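Local coordinates for checkpoint serine/threonine-protein kinase BUB1 (Saccharomyces cerevisiae, PDB 3ESL) that phosphorylates BUB3 and itself and works in the mitotic spindle assembly checkpoint, which delays anaphase until chromosomes are bioriented on the spindle, at residues S6-T11 and M37-T42; D31-Y36 and E61-Y66; Q129-A134 and S157-R162. One frame throughout, in Å; residues are numbered along the deposited sequence.

Interaction 1: residues S6-T11 and M37-T42; sequences SQLNQT and MIWIST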
loop_
_atom_site.group_PDB
_atom_site.type_symbol
_atom_site.label_atom_id
_atom_site.label_comp_id
_atom_site.label_asym_id
_atom_site.label_seq_id
_atom_site.Cartn_x
_atom_site.Cartn_y
_atom_site.Cartn_z
ATOM N N SER A 6 19.610 6.890 -24.302
ATOM C CA SER A 6 20.087 5.564 -24.710
ATOM C C SER A 6 20.617 4.744 -23.534
ATOM O O SER A 6 20.317 3.550 -23.409
ATOM C CB SER A 6 21.173 5.701 -25.781
ATOM O OG SER A 6 21.822 4.462 -26.009
ATOM N N GLN A 7 21.414 5.394 -22.687
ATOM C CA GLN A 7 21.939 4.767 -21.480
ATOM C C GLN A 7 20.790 4.384 -20.549
ATOM O O GLN A 7 20.796 3.299 -19.962
ATOM C CB GLN A 7 22.954 5.685 -20.780
ATOM C CG GLN A 7 24.338 5.695 -21.456
ATOM C CD GLN A 7 25.232 6.867 -21.034
ATOM O OE1 GLN A 7 24.754 7.974 -20.769
ATOM N NE2 GLN A 7 26.540 6.624 -20.993
ATOM N N LEU A 8 19.797 5.263 -20.441
ATOM C CA LEU A 8 18.632 4.996 -19.599
ATOM C C LEU A 8 17.834 3.818 -20.132
ATOM O O LEU A 8 17.379 2.971 -19.362
ATOM C CB LEU A 8 17.748 6.240 -19.464
ATOM C CG LEU A 8 18.309 7.389 -18.618
ATOM C CD1 LEU A 8 17.443 8.617 -18.784
ATOM C CD2 LEU A 8 18.450 7.021 -17.149
ATOM N N ASN A 9 17.678 3.739 -21.452
ATOM C CA ASN A 9 16.976 2.593 -22.039
ATOM C C ASN A 9 17.676 1.256 -21.871
ATOM O O ASN A 9 17.018 0.219 -21.712
ATOM C CB ASN A 9 16.622 2.830 -23.503
ATOM C CG ASN A 9 15.206 3.297 -23.670
ATOM O OD1 ASN A 9 14.297 2.487 -23.871
ATOM N ND2 ASN A 9 14.994 4.603 -23.543
ATOM N N GLN A 10 19.006 1.269 -21.916
ATOM C CA GLN A 10 19.768 0.047 -21.678
ATOM C C GLN A 10 19.564 -0.406 -20.232
ATOM O O GLN A 10 19.451 -1.599 -19.966
ATOM C CB GLN A 10 21.254 0.262 -21.951
ATOM C CG GLN A 10 21.541 0.554 -23.415
ATOM C CD GLN A 10 23.007 0.780 -23.699
ATOM O OE1 GLN A 10 23.742 1.332 -22.879
ATOM N NE2 GLN A 10 23.440 0.359 -24.876
ATOM N N THR A 11 19.519 0.564 -19.319
ATOM C CA THR A 11 19.355 0.266 -17.896
ATOM C C THR A 11 17.990 -0.376 -17.664
ATOM O O THR A 11 17.888 -1.354 -16.914
ATOM C CB THR A 11 19.561 1.504 -17.001
ATOM O OG1 THR A 11 20.919 1.956 -17.113
ATOM C CG2 THR A 11 19.306 1.167 -15.528
ATOM N N MET A 37 12.293 0.026 -9.153
ATOM C CA MET A 37 11.276 1.055 -8.935
ATOM C C MET A 37 11.860 2.412 -8.529
ATOM O O MET A 37 11.401 3.463 -8.988
ATOM C CB MET A 37 10.241 0.564 -7.911
ATOM C CG MET A 37 9.387 -0.549 -8.470
ATOM S SD MET A 37 8.160 -1.092 -7.257
ATOM C CE MET A 37 9.171 -1.781 -5.963
ATOM N N ILE A 38 12.895 2.384 -7.693
ATOM C CA ILE A 38 13.566 3.606 -7.280
ATOM C C ILE A 38 14.212 4.245 -8.508
ATOM O O ILE A 38 14.089 5.457 -8.697
ATOM C CB ILE A 38 14.588 3.347 -6.164
ATOM C CG1 ILE A 38 13.848 2.972 -4.864
ATOM C CG2 ILE A 38 15.483 4.578 -5.919
ATOM C CD1 ILE A 38 14.732 2.380 -3.806
ATOM N N TRP A 39 14.847 3.427 -9.344
ATOM C CA TRP A 39 15.483 3.932 -10.579
ATOM C C TRP A 39 14.452 4.538 -11.540
ATOM O O TRP A 39 14.662 5.624 -12.103
ATOM C CB TRP A 39 16.302 2.844 -11.270
ATOM C CG TRP A 39 16.872 3.324 -12.573
ATOM C CD1 TRP A 39 18.027 4.039 -12.745
ATOM C CD2 TRP A 39 16.291 3.167 -13.874
ATOM N NE1 TRP A 39 18.202 4.340 -14.083
ATOM C CE2 TRP A 39 17.157 3.806 -14.799
ATOM C CE3 TRP A 39 15.127 2.541 -14.355
ATOM C CZ2 TRP A 39 16.895 3.835 -16.176
ATOM C CZ3 TRP A 39 14.862 2.570 -15.729
ATOM C CH2 TRP A 39 15.751 3.218 -16.625
ATOM N N ILE A 40 13.333 3.845 -11.731
ATOM C CA ILE A 40 12.277 4.362 -12.601
ATOM C C ILE A 40 11.752 5.706 -12.094
ATOM O O ILE A 40 11.593 6.654 -12.869
ATOM C CB ILE A 40 11.079 3.410 -12.686
ATOM C CG1 ILE A 40 11.481 2.066 -13.291
ATOM C CG2 ILE A 40 9.938 4.051 -13.513
ATOM C CD1 ILE A 40 10.463 0.956 -13.011
ATOM N N SER A 41 11.478 5.778 -10.791
ATOM C CA SER A 41 10.809 6.938 -10.217
ATOM C C SER A 41 11.734 8.153 -10.109
ATOM O O SER A 41 11.263 9.279 -9.918
ATOM C CB SER A 41 10.211 6.584 -8.853
ATOM O OG SER A 41 11.235 6.270 -7.926
ATOM N N THR A 42 13.039 7.924 -10.221
ATOM C CA THR A 42 14.009 9.007 -10.154
ATOM C C THR A 42 14.590 9.279 -11.545
ATOM O O THR A 42 14.271 10.292 -12.165
ATOM C CB THR A 42 15.123 8.738 -9.114
ATOM O OG1 THR A 42 15.781 7.500 -9.414
ATOM C CG2 THR A 42 14.539 8.681 -7.694
#
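Thr-11 and Leu-8 receive the indole of Trp-39, the large side chain on which this contact depends. The methyl CG2 of Thr-11 lies over one face of the ring system, nearest to Trp-39 CE2 at 3.5 Å. It is a CH-pi contact: CG2 is 3.8 Å from the centroid of the five-membered ring of Trp-39 and 24° off its normal, displaced toward the rim. Leu-8 approaches differently. Its backbone O meets the indole at the edge, close to the ring plane, with Trp-39 CH2 3.2 Å from Leu-8 O. This sets the slightly positive C-H rim of the aromatic system against a carbonyl oxygen. The branch CD2 of Leu-8 adds apolar packing, reaching Trp-39 CZ2 at 3.7 Å.

The domain is the conserved N-terminal, all-helical region of BUB1, of the TPR type, and the contact joins its first helix, 4-21, to helix 29-47. It lies near the surface, at one end of the domain, and Trp-39 supplies more than half of the area buried between the two segments.

The indole of Trp-39 reaches across because CG is anti to the backbone N (chi1 176°), which swings the ring out from its own helix toward Leu-8 and Thr-11. Thr-11 is turned so that CG2, not OG1, faces the ring. Its hydroxyl is engaged within its own helix, OG1 donating to Gln-7 O at 3.2 Å. Gln-7 O also accepts the helical bond from Thr-11 N, and the two donors arrive from opposite faces of the carbonyl plane. Further out, the ring of Tyr-44 meets that of Trp-39, while Leu-8 also packs on Ser-43 and Val-47 of helix 29-47.

Interaction 2: residues D31-Y36 and E61-Y66; sequences DLFLDY and ERCLIY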
loop_
_atom_site.group_PDB
_atom_site.type_symbol
_atom_site.label_atom_id
_atom_site.label_comp_id
_atom_site.label_asym_id
_atom_site.label_seq_id
_atom_site.Cartn_x
_atom_site.Cartn_y
_atom_site.Cartn_z
ATOM N N ASP A 31 14.157 -6.816 -3.020
ATOM C CA ASP A 31 15.225 -5.827 -3.206
ATOM C C ASP A 31 15.444 -5.477 -4.676
ATOM O O ASP A 31 15.681 -4.320 -4.993
ATOM C CB ASP A 31 16.526 -6.309 -2.570
ATOM C CG ASP A 31 17.573 -5.219 -2.492
ATOM O OD1 ASP A 31 17.276 -4.158 -1.899
ATOM O OD2 ASP A 31 18.684 -5.436 -3.039
ATOM N N LEU A 32 15.317 -6.461 -5.564
ATOM C CA LEU A 32 15.519 -6.206 -7.000
ATOM C C LEU A 32 14.373 -5.335 -7.532
ATOM O O LEU A 32 14.615 -4.353 -8.242
ATOM C CB LEU A 32 15.667 -7.519 -7.789
ATOM C CG LEU A 32 15.733 -7.386 -9.325
ATOM C CD1 LEU A 32 16.891 -6.501 -9.781
ATOM C CD2 LEU A 32 15.809 -8.784 -9.976
ATOM N N PHE A 33 13.132 -5.672 -7.180
ATOM C CA PHE A 33 12.005 -4.794 -7.496
ATOM C C PHE A 33 12.210 -3.379 -6.948
ATOM O O PHE A 33 11.937 -2.393 -7.650
ATOM C CB PHE A 33 10.677 -5.350 -6.942
ATOM C CG PHE A 33 10.091 -6.461 -7.757
ATOM C CD1 PHE A 33 9.547 -6.210 -9.024
ATOM C CD2 PHE A 33 10.051 -7.762 -7.247
ATOM C CE1 PHE A 33 8.972 -7.252 -9.763
ATOM C CE2 PHE A 33 9.478 -8.807 -7.970
ATOM C CZ PHE A 33 8.941 -8.546 -9.232
ATOM N N LEU A 34 12.651 -3.270 -5.694
ATOM C CA LEU A 34 12.859 -1.946 -5.093
ATOM C C LEU A 34 13.898 -1.130 -5.859
ATOM O O LEU A 34 13.672 0.052 -6.139
ATOM C CB LEU A 34 13.283 -2.052 -3.623
ATOM C CG LEU A 34 12.222 -2.533 -2.648
ATOM C CD1 LEU A 34 12.882 -2.776 -1.300
ATOM C CD2 LEU A 34 11.113 -1.495 -2.513
ATOM N N ASP A 35 15.019 -1.763 -6.212
ATOM C CA ASP A 35 16.090 -1.076 -6.951
ATOM C C ASP A 35 15.538 -0.524 -8.255
ATOM O O ASP A 35 15.755 0.642 -8.604
ATOM C CB ASP A 35 17.245 -2.030 -7.255
ATOM C CG ASP A 35 18.187 -2.223 -6.083
ATOM O OD1 ASP A 35 18.144 -1.432 -5.114
ATOM O OD2 ASP A 35 18.987 -3.182 -6.156
ATOM N N TYR A 36 14.777 -1.361 -8.953
ATOM C CA TYR A 36 14.237 -0.982 -10.258
ATOM C C TYR A 36 13.210 0.144 -10.116
ATOM O O TYR A 36 13.272 1.130 -10.837
ATOM C CB TYR A 36 13.677 -2.222 -10.952
ATOM C CG TYR A 36 13.177 -2.032 -12.369
ATOM C CD1 TYR A 36 13.669 -1.002 -13.183
ATOM C CD2 TYR A 36 12.245 -2.924 -12.908
ATOM C CE1 TYR A 36 13.222 -0.855 -14.510
ATOM C CE2 TYR A 36 11.777 -2.775 -14.231
ATOM C CZ TYR A 36 12.281 -1.745 -15.014
ATOM O OH TYR A 36 11.817 -1.593 -16.300
ATOM N N GLU A 61 2.983 -3.119 -9.953
ATOM C CA GLU A 61 1.978 -4.183 -9.995
ATOM C C GLU A 61 2.650 -5.557 -10.030
ATOM O O GLU A 61 2.234 -6.476 -9.305
ATOM C CB GLU A 61 1.039 -3.993 -11.189
ATOM C CG GLU A 61 0.161 -2.785 -11.042
ATOM C CD GLU A 61 -0.830 -2.639 -12.180
ATOM O OE1 GLU A 61 -0.824 -3.501 -13.086
ATOM O OE2 GLU A 61 -1.608 -1.664 -12.140
ATOM N N ARG A 62 3.680 -5.698 -10.863
ATOM C CA ARG A 62 4.460 -6.940 -10.919
ATOM C C ARG A 62 5.031 -7.294 -9.550
ATOM O O ARG A 62 4.952 -8.448 -9.110
ATOM C CB ARG A 62 5.592 -6.832 -11.947
ATOM C CG ARG A 62 5.139 -7.020 -13.381
ATOM C CD ARG A 62 6.283 -6.718 -14.345
ATOM N NE ARG A 62 7.186 -7.855 -14.511
ATOM C CZ ARG A 62 8.238 -7.851 -15.327
ATOM N NH1 ARG A 62 8.516 -6.771 -16.031
ATOM N NH2 ARG A 62 9.011 -8.924 -15.438
ATOM N N CYS A 63 5.595 -6.290 -8.878
ATOM C CA CYS A 63 6.170 -6.486 -7.542
ATOM C C CYS A 63 5.108 -7.013 -6.570
ATOM O O CYS A 63 5.308 -8.031 -5.894
ATOM C CB CYS A 63 6.728 -5.162 -7.031
ATOM S SG CYS A 63 7.314 -5.274 -5.331
ATOM N N LEU A 64 3.975 -6.319 -6.509
ATOM C CA LEU A 64 2.921 -6.694 -5.552
ATOM C C LEU A 64 2.437 -8.124 -5.801
ATOM O O LEU A 64 2.303 -8.926 -4.866
ATOM C CB LEU A 64 1.767 -5.704 -5.612
ATOM C CG LEU A 64 2.145 -4.276 -5.190
ATOM C CD1 LEU A 64 0.927 -3.332 -5.282
ATOM C CD2 LEU A 64 2.765 -4.254 -3.778
ATOM N N ILE A 65 2.240 -8.445 -7.075
ATOM C CA ILE A 65 1.750 -9.771 -7.485
ATOM C C ILE A 65 2.774 -10.864 -7.197
ATOM O O ILE A 65 2.426 -11.930 -6.683
ATOM C CB ILE A 65 1.327 -9.762 -8.982
ATOM C CG1 ILE A 65 0.070 -8.903 -9.166
ATOM C CG2 ILE A 65 1.121 -11.200 -9.527
ATOM C CD1 ILE A 65 -1.151 -9.394 -8.396
ATOM N N TYR A 66 4.042 -10.593 -7.497
ATOM C CA TYR A 66 5.089 -11.589 -7.289
ATOM C C TYR A 66 5.323 -11.899 -5.806
ATOM O O TYR A 66 5.487 -13.060 -5.418
ATOM C CB TYR A 66 6.389 -11.129 -7.928
ATOM C CG TYR A 66 7.446 -12.206 -8.009
ATOM C CD1 TYR A 66 7.480 -13.084 -9.094
ATOM C CD2 TYR A 66 8.411 -12.341 -7.017
ATOM C CE1 TYR A 66 8.451 -14.067 -9.178
ATOM C CE2 TYR A 66 9.381 -13.327 -7.090
ATOM C CZ TYR A 66 9.398 -14.182 -8.174
ATOM O OH TYR A 66 10.372 -15.159 -8.254
#
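Phe-33 and Cys-63 have the CA atoms nearest each other across the segments, 6.1 Å apart, although the axes of the two short helical segments stay 10.2 Å from each other. The segments run nearly antiparallel, with 168° between their N-to-C directions, and Phe-33 accounts for about half of the surface buried between them.

One face of the Phe-33 ring lies against the backbone of the opposite helix: Cys-63 CA sits almost directly over the centre, 3.6 Å from the centroid of the Phe-33 ring and only 10° off the normal, in a CH-pi contact. Cys-63 CB continues this covering toward Phe-33 CD1, at 3.6 Å. The thiol, placed anti to the backbone N, leans back toward the stem of the phenylalanine, with Cys-63 SG 3.7 Å from Phe-33 CB; its sulfur-aromatic approach to the ring is oblique. At the ring's rim, in its plane, Tyr-66 CD2 comes to 3.8 Å from Phe-33 CE2, the two aromatic planes being inclined at 52°. Arg-62 contributes its aliphatic base, CB lying 4.0 Å from Phe-33 CE1. Leu-23, from the loop before helix 29-47, touches both Phe-33 and Tyr-66, while Ile-82 of helix 77-90 packs on Cys-63.

The ring of Phe-33, laid on the backbone at Cys-63, joins helices 29-47 and 49-67, which follow one another through a short turn as an antiparallel helical hairpin, the building element of TPR-type all-alpha domains.

Interaction 3: residues Q129-A134 and S157-R162; sequences QFFLEA and SNYEDR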
loop_
_atom_site.group_PDB
_atom_site.type_symbol
_atom_site.label_atom_id
_atom_site.label_comp_id
_atom_site.label_asym_id
_atom_site.label_seq_id
_atom_site.Cartn_x
_atom_site.Cartn_y
_atom_site.Cartn_z
ATOM N N GLN A 129 -14.642 10.652 5.400
ATOM C CA GLN A 129 -15.614 11.009 6.436
ATOM C C GLN A 129 -16.287 9.814 7.124
ATOM O O GLN A 129 -17.400 9.923 7.640
ATOM C CB GLN A 129 -16.652 12.027 5.906
ATOM C CG GLN A 129 -16.057 13.155 5.093
ATOM C CD GLN A 129 -16.506 13.116 3.656
ATOM O OE1 GLN A 129 -17.704 13.199 3.376
ATOM N NE2 GLN A 129 -15.558 13.032 2.733
ATOM N N PHE A 130 -15.613 8.660 7.126
ATOM C CA PHE A 130 -16.012 7.567 7.991
ATOM C C PHE A 130 -15.279 7.793 9.307
ATOM O O PHE A 130 -14.361 7.051 9.667
ATOM C CB PHE A 130 -15.664 6.191 7.386
ATOM C CG PHE A 130 -16.505 5.814 6.188
ATOM C CD1 PHE A 130 -17.832 5.403 6.345
ATOM C CD2 PHE A 130 -15.970 5.871 4.905
ATOM C CE1 PHE A 130 -18.607 5.046 5.227
ATOM C CE2 PHE A 130 -16.729 5.518 3.790
ATOM C CZ PHE A 130 -18.044 5.106 3.949
ATOM N N PHE A 131 -15.683 8.840 10.023
ATOM C CA PHE A 131 -14.881 9.357 11.129
ATOM C C PHE A 131 -14.676 8.365 12.270
ATOM O O PHE A 131 -13.543 8.149 12.723
ATOM C CB PHE A 131 -15.449 10.701 11.631
ATOM C CG PHE A 131 -15.303 11.824 10.636
ATOM C CD1 PHE A 131 -14.047 12.299 10.279
ATOM C CD2 PHE A 131 -16.433 12.412 10.063
ATOM C CE1 PHE A 131 -13.906 13.328 9.353
ATOM C CE2 PHE A 131 -16.306 13.448 9.143
ATOM C CZ PHE A 131 -15.043 13.908 8.783
ATOM N N LEU A 132 -15.755 7.741 12.724
ATOM C CA LEU A 132 -15.655 6.857 13.879
ATOM C C LEU A 132 -15.092 5.474 13.519
ATOM O O LEU A 132 -14.432 4.834 14.338
ATOM C CB LEU A 132 -16.985 6.784 14.647
ATOM C CG LEU A 132 -17.483 8.152 15.162
ATOM C CD1 LEU A 132 -18.876 8.060 15.767
ATOM C CD2 LEU A 132 -16.499 8.812 16.136
ATOM N N GLU A 133 -15.319 5.045 12.279
ATOM C CA GLU A 133 -14.681 3.825 11.772
ATOM C C GLU A 133 -13.162 3.998 11.735
ATOM O O GLU A 133 -12.418 3.062 12.073
ATOM C CB GLU A 133 -15.204 3.463 10.381
ATOM C CG GLU A 133 -16.668 3.012 10.363
ATOM C CD GLU A 133 -17.655 4.151 10.111
ATOM O OE1 GLU A 133 -17.337 5.331 10.376
ATOM O OE2 GLU A 133 -18.773 3.852 9.636
ATOM N N ALA A 134 -12.713 5.186 11.326
ATOM C CA ALA A 134 -11.281 5.502 11.275
ATOM C C ALA A 134 -10.628 5.417 12.655
ATOM O O ALA A 134 -9.492 4.954 12.782
ATOM C CB ALA A 134 -11.047 6.865 10.647
ATOM N N SER A 157 -4.128 9.889 19.254
ATOM C CA SER A 157 -4.284 11.119 20.041
ATOM C C SER A 157 -4.500 12.339 19.149
ATOM O O SER A 157 -5.419 13.129 19.393
ATOM C CB SER A 157 -3.085 11.335 20.969
ATOM O OG SER A 157 -3.297 12.458 21.816
ATOM N N ASN A 158 -3.668 12.485 18.116
ATOM C CA ASN A 158 -3.810 13.591 17.169
ATOM C C ASN A 158 -5.146 13.550 16.433
ATOM O O ASN A 158 -5.734 14.594 16.140
ATOM C CB ASN A 158 -2.654 13.617 16.162
ATOM C CG ASN A 158 -1.299 13.822 16.825
ATOM O OD1 ASN A 158 -1.214 14.224 17.986
ATOM N ND2 ASN A 158 -0.234 13.553 16.085
ATOM N N TYR A 159 -5.621 12.340 16.141
ATOM C CA TYR A 159 -6.902 12.170 15.465
ATOM C C TYR A 159 -8.072 12.598 16.352
ATOM O O TYR A 159 -9.022 13.248 15.883
ATOM C CB TYR A 159 -7.092 10.727 14.992
ATOM C CG TYR A 159 -8.352 10.550 14.181
ATOM C CD1 TYR A 159 -8.723 11.504 13.227
ATOM C CD2 TYR A 159 -9.180 9.444 14.370
ATOM C CE1 TYR A 159 -9.880 11.352 12.481
ATOM C CE2 TYR A 159 -10.347 9.287 13.625
ATOM C CZ TYR A 159 -10.683 10.248 12.681
ATOM O OH TYR A 159 -11.828 10.113 11.932
ATOM N N GLU A 160 -8.006 12.234 17.629
ATOM C CA GLU A 160 -9.019 12.680 18.588
ATOM C C GLU A 160 -9.076 14.212 18.701
ATOM O O GLU A 160 -10.151 14.775 18.906
ATOM C CB GLU A 160 -8.819 12.007 19.947
ATOM C CG GLU A 160 -9.108 10.511 19.895
ATOM C CD GLU A 160 -8.784 9.772 21.182
ATOM O OE1 GLU A 160 -7.957 10.266 21.982
ATOM O OE2 GLU A 160 -9.354 8.678 21.388
ATOM N N ASP A 161 -7.928 14.871 18.535
ATOM C CA ASP A 161 -7.857 16.333 18.495
ATOM C C ASP A 161 -8.552 16.894 17.257
ATOM O O ASP A 161 -9.189 17.949 17.322
ATOM C CB ASP A 161 -6.406 16.813 18.508
ATOM C CG ASP A 161 -5.709 16.553 19.825
ATOM O OD1 ASP A 161 -6.400 16.416 20.862
ATOM O OD2 ASP A 161 -4.458 16.491 19.816
ATOM N N ARG A 162 -8.412 16.195 16.131
ATOM C CA ARG A 162 -9.090 16.601 14.899
ATOM C C ARG A 162 -10.592 16.375 15.011
ATOM O O ARG A 162 -11.380 17.181 14.507
ATOM C CB ARG A 162 -8.507 15.884 13.677
ATOM C CG ARG A 162 -7.047 16.241 13.402
ATOM C CD ARG A 162 -6.598 15.851 11.992
ATOM N NE ARG A 162 -6.595 14.400 11.766
ATOM C CZ ARG A 162 -5.628 13.574 12.160
ATOM N NH1 ARG A 162 -4.572 14.032 12.827
ATOM N NH2 ARG A 162 -5.719 12.277 11.891
#
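The first turn of helix 131-143, entered after a Schellman motif at Gln-129 and with Phe-130 at the N-cap position, is held by Tyr-159 of helix 149-165, the next helix in this TPR-type, all-alpha domain. With CG anti to the backbone N (chi1 -175°), the side chain of Tyr-159 extends from its helix toward the start of helix 131-143. Tyr-159 OH donates to Phe-131 O at 2.7 Å, a short bond that joins a side chain to a main-chain carbonyl. The donor arrives from the flank of that carbonyl, at a C=O...donor angle of 110°, and is tilted 15° from its plane. The phenol oxygen also lies in the plane of the Phe-131 ring, at its edge, with Tyr-159 OH 3.5 Å from Phe-131 CD1, and the two side chains cross at about a right angle. A phenylalanine in place of Tyr-159 would probably leave Phe-131 O without this donor and the ring less firmly fixed against the start of helix 131-143.

At the edge of the Tyr-159 ring, in its plane, lies Arg-162 NE from the same helix, which forms a salt bridge with Glu-126 of helix 115-127. About one turn along helix 131-143 from Phe-131, Ala-134 brings its methyl CB obliquely to the phenol, 3.9 Å from Tyr-159 CE2.

Interactions 1 and 2 share helix 29-47 and touch, Met-37 CE lying 4.0 Å from Cys-63 SG, so that this helix joins helix 4-21 through one contact and helix 49-67 through the other. Interaction 3 stands apart, its centre about 41 Å from that of interaction 1 and 33 Å from that of interaction 2, on the opposite side of the chain's centre. Aromatic residues reach across in all three, but to different ends: a tryptophan packs at the surface in 6-11/37-42, a phenylalanine fills the partly buried helix interface of 31-36/61-66, and a tyrosine supplies a hydrogen bond in the buried 129-134/157-162.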